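PDB 6QWT: genome polyprotein from Chicken sicinivirus JSY, which includes, as its 3Dpol part, the RNA-dependent RNA polymerase that copies the viral genome, the domain described here. Local coordinates for residues A[136-139]-A[140-144]; A[456-459]-A[460-463]; A[46-50]-A[51-55]; A[76-80]-A[81-85]. All blocks are in the same frame, centred on the assembly; numbering follows the deposited sequence.

Interaction 1. Residues A[136-139]-A[140-144]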
loop_
_atom_site.group_PDB
_atom_site.type_symbol
_atom_site.label_atom_id
_atom_site.label_comp_id
_atom_site.label_asym_id
_atom_site.label_seq_id
_atom_site.Cartn_x
_atom_site.Cartn_y
_atom_site.Cartn_z
ATOM N N PRO A 136 2.159 27.027 16.305
ATOM C CA PRO A 136 0.788 27.539 16.473
ATOM C C PRO A 136 -0.053 27.496 15.207
ATOM O O PRO A 136 -1.284 27.395 15.295
ATOM C CB PRO A 136 1.016 28.979 16.949
ATOM C CG PRO A 136 2.328 28.929 17.648
ATOM C CD PRO A 136 3.161 27.944 16.878
ATOM N N GLU A 137 0.571 27.552 14.030
ATOM C CA GLU A 137 -0.190 27.523 12.786
ATOM C C GLU A 137 -0.588 26.104 12.399
ATOM O O GLU A 137 -1.694 25.886 11.892
ATOM C CB GLU A 137 0.615 28.179 11.665
ATOM C CG GLU A 137 0.646 29.700 11.740
ATOM C CD GLU A 137 1.855 30.218 12.498
ATOM O OE1 GLU A 137 2.967 29.690 12.280
ATOM O OE2 GLU A 137 1.694 31.153 13.312
ATOM N N LEU A 138 0.294 25.126 12.621
ATOM C CA LEU A 138 -0.066 23.742 12.331
ATOM C C LEU A 138 -1.130 23.239 13.298
ATOM O O LEU A 138 -2.086 22.575 12.881
ATOM C CB LEU A 138 1.170 22.847 12.387
ATOM C CG LEU A 138 0.897 21.365 12.111
ATOM C CD1 LEU A 138 0.139 21.183 10.802
ATOM C CD2 LEU A 138 2.190 20.565 12.101
ATOM N N TYR A 139 -0.975 23.543 14.591
ATOM C CA TYR A 139 -1.961 23.143 15.591
ATOM C C TYR A 139 -3.358 23.607 15.206
ATOM O O TYR A 139 -4.332 22.857 15.342
ATOM C CB TYR A 139 -1.568 23.708 16.963
ATOM C CG TYR A 139 -2.528 23.371 18.091
ATOM C CD1 TYR A 139 -3.698 24.101 18.286
ATOM C CD2 TYR A 139 -2.253 22.334 18.971
ATOM C CE1 TYR A 139 -4.573 23.793 19.317
ATOM C CE2 TYR A 139 -3.121 22.019 20.006
ATOM C CZ TYR A 139 -4.277 22.752 20.176
ATOM O OH TYR A 139 -5.139 22.442 21.206
ATOM N N GLN A 140 -3.471 24.846 14.728
ATOM C CA GLN A 140 -4.772 25.400 14.378
ATOM C C GLN A 140 -5.347 24.738 13.132
ATOM O O GLN A 140 -6.571 24.615 13.005
ATOM C CB GLN A 140 -4.642 26.909 14.188
ATOM C CG GLN A 140 -5.890 27.604 13.681
ATOM C CD GLN A 140 -5.605 29.023 13.238
ATOM O OE1 GLN A 140 -4.839 29.742 13.882
ATOM N NE2 GLN A 140 -6.214 29.433 12.131
ATOM N N GLU A 141 -4.489 24.309 12.206
ATOM C CA GLU A 141 -4.981 23.617 11.020
ATOM C C GLU A 141 -5.444 22.205 11.358
ATOM O O GLU A 141 -6.440 21.726 10.805
ATOM C CB GLU A 141 -3.900 23.591 9.939
ATOM C CG GLU A 141 -3.756 24.900 9.181
ATOM C CD GLU A 141 -5.038 25.311 8.484
ATOM O OE1 GLU A 141 -5.792 26.124 9.058
ATOM O OE2 GLU A 141 -5.295 24.819 7.366
ATOM N N ILE A 142 -4.730 21.523 12.259
ATOM C CA ILE A 142 -5.177 20.212 12.726
ATOM C C ILE A 142 -6.539 20.330 13.397
ATOM O O ILE A 142 -7.444 19.521 13.160
ATOM C CB ILE A 142 -4.137 19.596 13.681
ATOM C CG1 ILE A 142 -2.778 19.467 12.992
ATOM C CG2 ILE A 142 -4.620 18.240 14.204
ATOM C CD1 ILE A 142 -1.642 19.192 13.951
ATOM N N GLU A 143 -6.703 21.350 14.243
ATOM C CA GLU A 143 -7.975 21.562 14.927
ATOM C C GLU A 143 -9.096 21.835 13.930
ATOM O O GLU A 143 -10.183 21.254 14.026
ATOM C CB GLU A 143 -7.841 22.716 15.922
ATOM C CG GLU A 143 -8.833 22.675 17.069
ATOM C CD GLU A 143 -8.554 21.544 18.036
ATOM O OE1 GLU A 143 -9.514 20.862 18.452
ATOM O OE2 GLU A 143 -7.371 21.337 18.380
ATOM N N ALA A 144 -8.847 22.722 12.963
ATOM C CA ALA A 144 -9.856 23.026 11.952
ATOM C C ALA A 144 -10.192 21.805 11.111
ATOM O O ALA A 144 -11.335 21.655 10.661
ATOM C CB ALA A 144 -9.374 24.165 11.054
#
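Pro136 opens helix 136-147, and its carbonyl takes only a weak bond from Gln140, N to O 3.4 Å. Gln140 CB nevertheless lies against the same oxygen. At Glu137 the next bond is shorter: Glu141 N reaches Glu137 O at 3.2 Å, with the donor tilted 30° out of the carbonyl plane. The CG methylene of Glu141 also rests beside that oxygen, before the chain bends and carries its carboxylate away.

Leu138 makes the apolar part of the contact. Ile142 N points almost straight at Leu138 O, 2.9 Å away, and the Ile142 side chain follows it over the same carbonyl. Because Ile142 CG1 stands beside its own backbone N (chi1 -58°), CG1 comes within 3.2 Å of Leu138 O, and CD1 continues to Leu138 CG at 3.8 Å. Ile180, His181, Trp114 and Leu123 pack on Leu138, while Ile142 also meets Ile184.

Tyr139 accepts Glu143 N on its carbonyl at 3.0 Å. With both side chains pointing the same way, the Glu143 carboxylate runs alongside the phenol, the two planes 36° apart. Its OE2 lies 3.8 Å from Tyr139 OH and equally far from CE1, an oblique approach to the ring. Met91 of helix 91-96 packs against Tyr139, Ile142 and Glu143.

Chemically the helix start is divided: Leu138 and Ile142 form a hydrocarbon ridge toward helix 180-189, whereas Tyr139 and Glu143 associate by packing alongside, with OH and OE2 too far apart for direct bonding.

Interaction 2. Residues A[456-459]-A[460-463]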
loop_
_atom_site.group_PDB
_atom_site.type_symbol
_atom_site.label_atom_id
_atom_site.label_comp_id
_atom_site.label_asym_id
_atom_site.label_seq_id
_atom_site.Cartn_x
_atom_site.Cartn_y
_atom_site.Cartn_z
ATOM N N PHE A 456 29.168 -6.806 -0.137
ATOM C CA PHE A 456 27.922 -7.509 0.133
ATOM C C PHE A 456 27.916 -8.051 1.556
ATOM O O PHE A 456 28.930 -8.563 2.041
ATOM C CB PHE A 456 27.716 -8.651 -0.865
ATOM C CG PHE A 456 27.709 -8.210 -2.304
ATOM C CD1 PHE A 456 26.531 -7.803 -2.913
ATOM C CD2 PHE A 456 28.879 -8.204 -3.049
ATOM C CE1 PHE A 456 26.519 -7.398 -4.241
ATOM C CE2 PHE A 456 28.876 -7.800 -4.374
ATOM C CZ PHE A 456 27.694 -7.394 -4.971
ATOM N N ILE A 457 26.774 -7.926 2.223
ATOM C CA ILE A 457 26.615 -8.545 3.543
ATOM C C ILE A 457 26.793 -10.052 3.408
ATOM O O ILE A 457 26.136 -10.678 2.552
ATOM C CB ILE A 457 25.236 -8.212 4.134
ATOM C CG1 ILE A 457 24.999 -6.702 4.115
ATOM C CG2 ILE A 457 25.110 -8.766 5.551
ATOM C CD1 ILE A 457 23.565 -6.310 4.409
ATOM N N PRO A 458 27.662 -10.685 4.196
ATOM C CA PRO A 458 27.876 -12.129 4.043
ATOM C C PRO A 458 26.601 -12.907 4.328
ATOM O O PRO A 458 25.789 -12.524 5.174
ATOM C CB PRO A 458 28.971 -12.442 5.071
ATOM C CG PRO A 458 29.606 -11.114 5.384
ATOM C CD PRO A 458 28.510 -10.106 5.251
ATOM N N TYR A 459 26.427 -14.010 3.593
ATOM C CA TYR A 459 25.218 -14.815 3.742
ATOM C C TYR A 459 25.044 -15.299 5.177
ATOM O O TYR A 459 23.917 -15.361 5.685
ATOM C CB TYR A 459 25.244 -16.007 2.782
ATOM C CG TYR A 459 24.063 -16.934 2.976
ATOM C CD1 TYR A 459 22.853 -16.690 2.339
ATOM C CD2 TYR A 459 24.150 -18.040 3.814
ATOM C CE1 TYR A 459 21.765 -17.522 2.526
ATOM C CE2 TYR A 459 23.069 -18.878 4.006
ATOM C CZ TYR A 459 21.880 -18.615 3.360
ATOM O OH TYR A 459 20.802 -19.450 3.547
ATOM N N GLU A 460 26.147 -15.649 5.847
ATOM C CA GLU A 460 26.050 -16.157 7.211
ATOM C C GLU A 460 25.479 -15.113 8.160
ATOM O O GLU A 460 24.783 -15.463 9.121
ATOM C CB GLU A 460 27.421 -16.623 7.702
ATOM C CG GLU A 460 27.823 -17.987 7.183
ATOM C CD GLU A 460 28.973 -17.913 6.203
ATOM O OE1 GLU A 460 29.842 -18.810 6.245
ATOM O OE2 GLU A 460 29.006 -16.958 5.394
ATOM N N VAL A 461 25.766 -13.834 7.912
ATOM C CA VAL A 461 25.203 -12.767 8.733
ATOM C C VAL A 461 23.700 -12.655 8.502
ATOM O O VAL A 461 22.914 -12.544 9.451
ATOM C CB VAL A 461 25.915 -11.433 8.441
ATOM C CG1 VAL A 461 25.151 -10.268 9.067
ATOM C CG2 VAL A 461 27.353 -11.472 8.943
ATOM N N LEU A 462 23.278 -12.680 7.237
ATOM C CA LEU A 462 21.861 -12.515 6.934
ATOM C C LEU A 462 21.051 -13.712 7.414
ATOM O O LEU A 462 19.962 -13.546 7.975
ATOM C CB LEU A 462 21.668 -12.296 5.434
ATOM C CG LEU A 462 22.294 -11.005 4.900
ATOM C CD1 LEU A 462 22.358 -11.003 3.377
ATOM C CD2 LEU A 462 21.539 -9.788 5.418
ATOM N N GLN A 463 21.566 -14.927 7.207
ATOM C CA GLN A 463 20.823 -16.113 7.615
ATOM C C GLN A 463 20.760 -16.231 9.132
ATOM O O GLN A 463 19.717 -16.598 9.683
ATOM C CB GLN A 463 21.440 -17.367 6.995
ATOM C CG GLN A 463 20.839 -18.681 7.495
ATOM C CD GLN A 463 19.414 -18.924 7.009
ATOM O OE1 GLN A 463 18.813 -18.080 6.337
ATOM N NE2 GLN A 463 18.869 -20.088 7.347
#
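Glu460 follows Tyr459 in the first turn of helix 459-469, and after it Val461 lies alongside Pro458, the N-cap residue. Val461 N makes a weak bond to Pro458 O at 3.0 Å, bent to 127°, and its two methyls divide their contacts: CG1 meets Ile457 CG2 at 3.8 Å, while CG2 lies beside the proline ring at CD.

Leu462 gives the same carbonyl its second and straighter bond, N to Pro458 O 3.3 Å, lying in the carbonyl plane. Pro458 O is thus shared by two amides of the first turn; proline offers no side-chain acceptor for a capping bond. The Leu462 side chain crosses that of Ile457 at about a right angle, and the CG2 methyl of Ile457 sits against Leu462 CG at 3.7 Å, with CD2 equally close.

Gln463 N bonds Tyr459 O at 2.8 Å, nearly linear. Its side chain then runs beside the phenol: CB lies over one ring face, 4.1 Å from the ring centroid, a CH-pi contact. With CG opposite the backbone N (chi1 173°) and a bend at chi2, the amide comes to lie within 10° of the ring plane's orientation. Gln463 NE2 is held by Asp389.

The turn rests on two helices of the C-terminal region, consistent with the thumb of a right-hand polymerase. Ile457 and Leu462 share Tyr426 of helix 417-428, Tyr436 of helix 433-449 bonds Ile457 O and packs on Leu462, and Tyr459 leans on Pro433.

Interaction 3. Residues A[46-50]-A[51-55]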
loop_
_atom_site.group_PDB
_atom_site.type_symbol
_atom_site.label_atom_id
_atom_site.label_comp_id
_atom_site.label_asym_id
_atom_site.label_seq_id
_atom_site.Cartn_x
_atom_site.Cartn_y
_atom_site.Cartn_z
ATOM N N THR A 46 7.762 6.536 -25.768
ATOM C CA THR A 46 6.346 6.240 -25.927
ATOM C C THR A 46 5.733 7.156 -26.978
ATOM O O THR A 46 6.186 8.285 -27.188
ATOM C CB THR A 46 5.575 6.391 -24.597
ATOM O OG1 THR A 46 4.199 6.037 -24.793
ATOM C CG2 THR A 46 5.654 7.824 -24.078
ATOM N N GLU A 47 4.697 6.650 -27.643
ATOM C CA GLU A 47 3.888 7.442 -28.558
ATOM C C GLU A 47 2.629 7.986 -27.899
ATOM O O GLU A 47 1.889 8.745 -28.535
ATOM C CB GLU A 47 3.505 6.609 -29.787
ATOM C CG GLU A 47 4.690 5.993 -30.509
ATOM C CD GLU A 47 5.484 7.015 -31.293
ATOM O OE1 GLU A 47 4.974 7.494 -32.329
ATOM O OE2 GLU A 47 6.616 7.342 -30.875
ATOM N N ALA A 48 2.372 7.622 -26.648
ATOM C CA ALA A 48 1.166 8.020 -25.940
ATOM C C ALA A 48 1.416 9.261 -25.088
ATOM O O ALA A 48 2.549 9.713 -24.901
ATOM C CB ALA A 48 0.656 6.870 -25.065
ATOM N N ASP A 49 0.321 9.812 -24.571
ATOM C CA ASP A 49 0.347 10.958 -23.671
ATOM C C ASP A 49 0.178 10.443 -22.248
ATOM O O ASP A 49 -0.864 9.867 -21.914
ATOM C CB ASP A 49 -0.763 11.946 -24.035
ATOM C CG ASP A 49 -0.698 13.236 -23.238
ATOM O OD1 ASP A 49 0.135 13.337 -22.316
ATOM O OD2 ASP A 49 -1.489 14.153 -23.542
ATOM N N VAL A 50 1.201 10.651 -21.413
ATOM C CA VAL A 50 1.213 10.028 -20.093
ATOM C C VAL A 50 0.130 10.626 -19.197
ATOM O O VAL A 50 -0.525 9.906 -18.433
ATOM C CB VAL A 50 2.616 10.130 -19.461
ATOM C CG1 VAL A 50 3.047 11.581 -19.291
ATOM C CG2 VAL A 50 2.656 9.392 -18.131
ATOM N N ASP A 51 -0.093 11.943 -19.281
ATOM C CA ASP A 51 -1.154 12.554 -18.487
ATOM C C ASP A 51 -2.519 11.983 -18.851
ATOM O O ASP A 51 -3.413 11.916 -18.000
ATOM C CB ASP A 51 -1.148 14.074 -18.667
ATOM C CG ASP A 51 -0.001 14.747 -17.934
ATOM O OD1 ASP A 51 0.024 15.995 -17.881
ATOM O OD2 ASP A 51 0.879 14.030 -17.415
ATOM N N GLN A 52 -2.694 11.558 -20.102
ATOM C CA GLN A 52 -3.941 10.932 -20.525
ATOM C C GLN A 52 -4.017 9.480 -20.058
ATOM O O GLN A 52 -5.042 9.043 -19.519
ATOM C CB GLN A 52 -4.074 11.025 -22.048
ATOM C CG GLN A 52 -5.463 10.732 -22.588
ATOM C CD GLN A 52 -5.705 9.250 -22.802
ATOM O OE1 GLN A 52 -4.817 8.523 -23.257
ATOM N NE2 GLN A 52 -6.906 8.792 -22.468
ATOM N N VAL A 53 -2.936 8.722 -20.245
ATOM C CA VAL A 53 -2.946 7.311 -19.864
ATOM C C VAL A 53 -3.023 7.159 -18.348
ATOM O O VAL A 53 -3.722 6.278 -17.837
ATOM C CB VAL A 53 -1.715 6.591 -20.445
ATOM C CG1 VAL A 53 -1.698 5.130 -20.013
ATOM C CG2 VAL A 53 -1.701 6.708 -21.966
ATOM N N ALA A 54 -2.316 8.017 -17.603
ATOM C CA ALA A 54 -2.283 7.876 -16.149
ATOM C C ALA A 54 -3.657 8.086 -15.519
ATOM O O ALA A 54 -3.929 7.557 -14.437
ATOM C CB ALA A 54 -1.272 8.851 -15.541
ATOM N N PHE A 55 -4.530 8.853 -16.169
ATOM C CA PHE A 55 -5.868 9.115 -15.655
ATOM C C PHE A 55 -6.947 8.366 -16.427
ATOM O O PHE A 55 -8.136 8.631 -16.225
ATOM C CB PHE A 55 -6.157 10.619 -15.678
ATOM C CG PHE A 55 -5.464 11.388 -14.588
ATOM C CD1 PHE A 55 -4.200 11.916 -14.789
ATOM C CD2 PHE A 55 -6.080 11.584 -13.363
ATOM C CE1 PHE A 55 -3.560 12.622 -13.789
ATOM C CE2 PHE A 55 -5.445 12.292 -12.355
ATOM C CZ PHE A 55 -4.184 12.812 -12.569
HETATM O O HOH W 1 -2.170 8.831 -25.148
#
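An N-cap begins the short helix 50-54, with Asp49 as the capping residue: its OD1 accepts a weak bond from Asp51 N at 3.3 Å. Placing CG opposite the backbone N (chi1 -174°) swings the carboxylate toward the Asp51 amide. The same group has a stronger commitment through OD2, which forms a salt bridge with Arg41.

The Asp49 carbonyl receives Val53 N at 2.9 Å in a straight bond, and a weak, bent one from Gln52 N. Val50 O in turn takes Ala54 N at 2.7 Å, and Ala54 CB presses against the same oxygen. Val50 is buried, its CG1 close to Asp51 N, and its side chain packs on Val38 and Thr172.

Asp51 crosses the Asp49 side chain, the two carboxylate planes 24° apart. Asp49 OD1 and Asp51 OD2, 5.0 Å apart, would probably repel each other alone, but Arg17 pairs with Asp51 OD2 and Arg41 with Asp49 OD2, which probably offsets the repulsion.

Ahead of the cap an ST turn shapes the loop: Thr46 OG1 accepts from Ala48 N at 3.0 Å. Ala48 CB then meets Val53 CG2 at 3.9 Å, bringing the loop onto the helix. A water links the loop to the helix, accepting from Asp49 N at 2.7 Å and donating to Gln52 OE1 at 3.3 Å.

Interaction 4. Residues A[76-80]-A[81-85]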
loop_
_atom_site.group_PDB
_atom_site.type_symbol
_atom_site.label_atom_id
_atom_site.label_comp_id
_atom_site.label_asym_id
_atom_site.label_seq_id
_atom_site.Cartn_x
_atom_site.Cartn_y
_atom_site.Cartn_z
ATOM N N LEU A 76 -20.469 -9.363 8.312
ATOM C CA LEU A 76 -19.641 -10.555 8.475
ATOM C C LEU A 76 -18.210 -10.186 8.846
ATOM O O LEU A 76 -17.627 -10.765 9.771
ATOM C CB LEU A 76 -19.667 -11.387 7.193
ATOM C CG LEU A 76 -18.862 -12.687 7.240
ATOM C CD1 LEU A 76 -19.342 -13.572 8.385
ATOM C CD2 LEU A 76 -18.961 -13.415 5.910
ATOM N N TYR A 77 -17.627 -9.216 8.139
ATOM C CA TYR A 77 -16.243 -8.833 8.406
ATOM C C TYR A 77 -16.087 -8.280 9.819
ATOM O O TYR A 77 -15.219 -8.723 10.578
ATOM C CB TYR A 77 -15.772 -7.819 7.365
ATOM C CG TYR A 77 -14.415 -7.231 7.673
ATOM C CD1 TYR A 77 -13.265 -7.998 7.556
ATOM C CD2 TYR A 77 -14.285 -5.911 8.089
ATOM C CE1 TYR A 77 -12.024 -7.475 7.842
ATOM C CE2 TYR A 77 -13.043 -5.375 8.380
ATOM C CZ TYR A 77 -11.915 -6.164 8.252
ATOM O OH TYR A 77 -10.670 -5.652 8.539
ATOM N N PHE A 78 -16.932 -7.319 10.199
ATOM C CA PHE A 78 -16.828 -6.743 11.534
ATOM C C PHE A 78 -17.222 -7.726 12.626
ATOM O O PHE A 78 -16.774 -7.571 13.768
ATOM C CB PHE A 78 -17.681 -5.483 11.631
ATOM C CG PHE A 78 -17.019 -4.272 11.047
ATOM C CD1 PHE A 78 -16.114 -3.534 11.792
ATOM C CD2 PHE A 78 -17.286 -3.884 9.744
ATOM C CE1 PHE A 78 -15.498 -2.423 11.251
ATOM C CE2 PHE A 78 -16.676 -2.778 9.197
ATOM C CZ PHE A 78 -15.783 -2.043 9.952
ATOM N N SER A 79 -18.043 -8.727 12.305
ATOM C CA SER A 79 -18.341 -9.773 13.278
ATOM C C SER A 79 -17.084 -10.559 13.625
ATOM O O SER A 79 -16.800 -10.818 14.802
ATOM C CB SER A 79 -19.428 -10.703 12.735
ATOM O OG SER A 79 -19.646 -11.797 13.605
ATOM N N ARG A 80 -16.310 -10.941 12.608
ATOM C CA ARG A 80 -15.071 -11.668 12.851
ATOM C C ARG A 80 -14.028 -10.781 13.519
ATOM O O ARG A 80 -13.293 -11.241 14.401
ATOM C CB ARG A 80 -14.528 -12.237 11.544
ATOM C CG ARG A 80 -13.100 -12.735 11.661
ATOM C CD ARG A 80 -12.773 -13.745 10.588
ATOM N NE ARG A 80 -13.723 -14.854 10.566
ATOM C CZ ARG A 80 -13.578 -15.939 9.813
ATOM N NH1 ARG A 80 -12.516 -16.061 9.024
ATOM N NH2 ARG A 80 -14.491 -16.900 9.847
ATOM N N CYS A 81 -13.939 -9.513 13.108
ATOM C CA CYS A 81 -12.982 -8.596 13.722
ATOM C C CYS A 81 -13.180 -8.521 15.232
ATOM O O CYS A 81 -12.215 -8.602 16.000
ATOM C CB CYS A 81 -13.109 -7.204 13.099
ATOM S SG CYS A 81 -12.376 -7.027 11.453
ATOM N N ASN A 82 -14.433 -8.373 15.672
ATOM C CA ASN A 82 -14.782 -8.322 17.093
ATOM C C ASN A 82 -13.979 -7.240 17.819
ATOM O O ASN A 82 -13.393 -7.471 18.878
ATOM C CB ASN A 82 -14.593 -9.694 17.751
ATOM C CG ASN A 82 -15.293 -9.805 19.099
ATOM O OD1 ASN A 82 -16.363 -9.232 19.309
ATOM N ND2 ASN A 82 -14.686 -10.545 20.018
ATOM N N PHE A 83 -13.952 -6.049 17.228
ATOM C CA PHE A 83 -13.251 -4.925 17.832
ATOM C C PHE A 83 -13.910 -4.549 19.157
ATOM O O PHE A 83 -15.141 -4.441 19.222
ATOM C CB PHE A 83 -13.263 -3.712 16.899
ATOM C CG PHE A 83 -12.285 -3.797 15.764
ATOM C CD1 PHE A 83 -12.725 -3.750 14.450
ATOM C CD2 PHE A 83 -10.924 -3.900 16.006
ATOM C CE1 PHE A 83 -11.829 -3.820 13.397
ATOM C CE2 PHE A 83 -10.024 -3.967 14.957
ATOM C CZ PHE A 83 -10.478 -3.929 13.651
ATOM N N PRO A 84 -13.141 -4.339 20.220
ATOM C CA PRO A 84 -13.690 -3.705 21.417
ATOM C C PRO A 84 -13.840 -2.214 21.182
ATOM O O PRO A 84 -13.450 -1.715 20.115
ATOM C CB PRO A 84 -12.628 -4.005 22.485
ATOM C CG PRO A 84 -11.357 -4.041 21.712
ATOM C CD PRO A 84 -11.707 -4.643 20.366
ATOM N N PRO A 85 -14.414 -1.470 22.126
ATOM C CA PRO A 85 -14.424 -0.008 21.982
ATOM C C PRO A 85 -13.011 0.530 21.806
ATOM O O PRO A 85 -12.099 0.193 22.566
ATOM C CB PRO A 85 -15.063 0.475 23.289
ATOM C CG PRO A 85 -15.928 -0.668 23.716
ATOM C CD PRO A 85 -15.213 -1.920 23.282
HETATM O O HOH W 2 -15.843 -5.370 15.053
HETATM O O HOH W 3 -18.212 -10.203 17.030
#
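Tyr77 and Cys81 meet twice in the last turn of helix 70-81. Cys81 N donates to Tyr77 O at 2.9 Å, in the carbonyl plane, and Cys81 SG sits over one face of the Tyr77 ring, 3.6 Å from the centroid and offset toward CZ. This sulfur-aromatic contact follows from the Cys81 torsion, which sets SG beside the backbone N (chi1 -76°). The phenol OH bonds Tyr204 O.

Phe78 O serves two donors: Asn82 N at 3.1 Å, well above the carbonyl plane, and a water at 2.7 Å. That water also accepts from Phe83 N, so it links the helix end to the loop. Asn82 has left helical geometry with a positive phi of 54°. A second water donates both to Ser79 O, at 2.7 Å, and to Asn82 OD1, so the carbonyls of Phe78 and Ser79 are met partly by solvent.

Phe78 CD1 lies near the plane of the Phe83 ring, at its edge. Arg80 NH1 bonds the backbone O of Trp327, and its guanidinium makes a cation-pi contact with the Trp327 ring. Tyr77 and Phe78 pack on helix 298-316, Phe78 and Phe83 on helix 243-256, and Phe83 also on helix 191-198 and Tyr204.

How the interactions relate
From the N terminus the four contacts come in series as interactions 3, 4, 1 and 2; none nests in or crosses another, and each is local, within one continuous stretch. Interaction 3 ends a loop at the start of helix 50-54, near strand 152-157. Interaction 4 marks the exit from helix 70-81 into the next loop, beside helices 243-256 and 298-316 and the antiparallel sheet expected to be the palm. Interaction 1 starts helix 136-147 against helix 180-189. Interaction 2 ends the loop after helix 433-449 at the start of helix 459-469, consistent with the thumb. Interactions 3 and 4 lie on opposite sides of the chain's centre, their own centres about 42 Å apart.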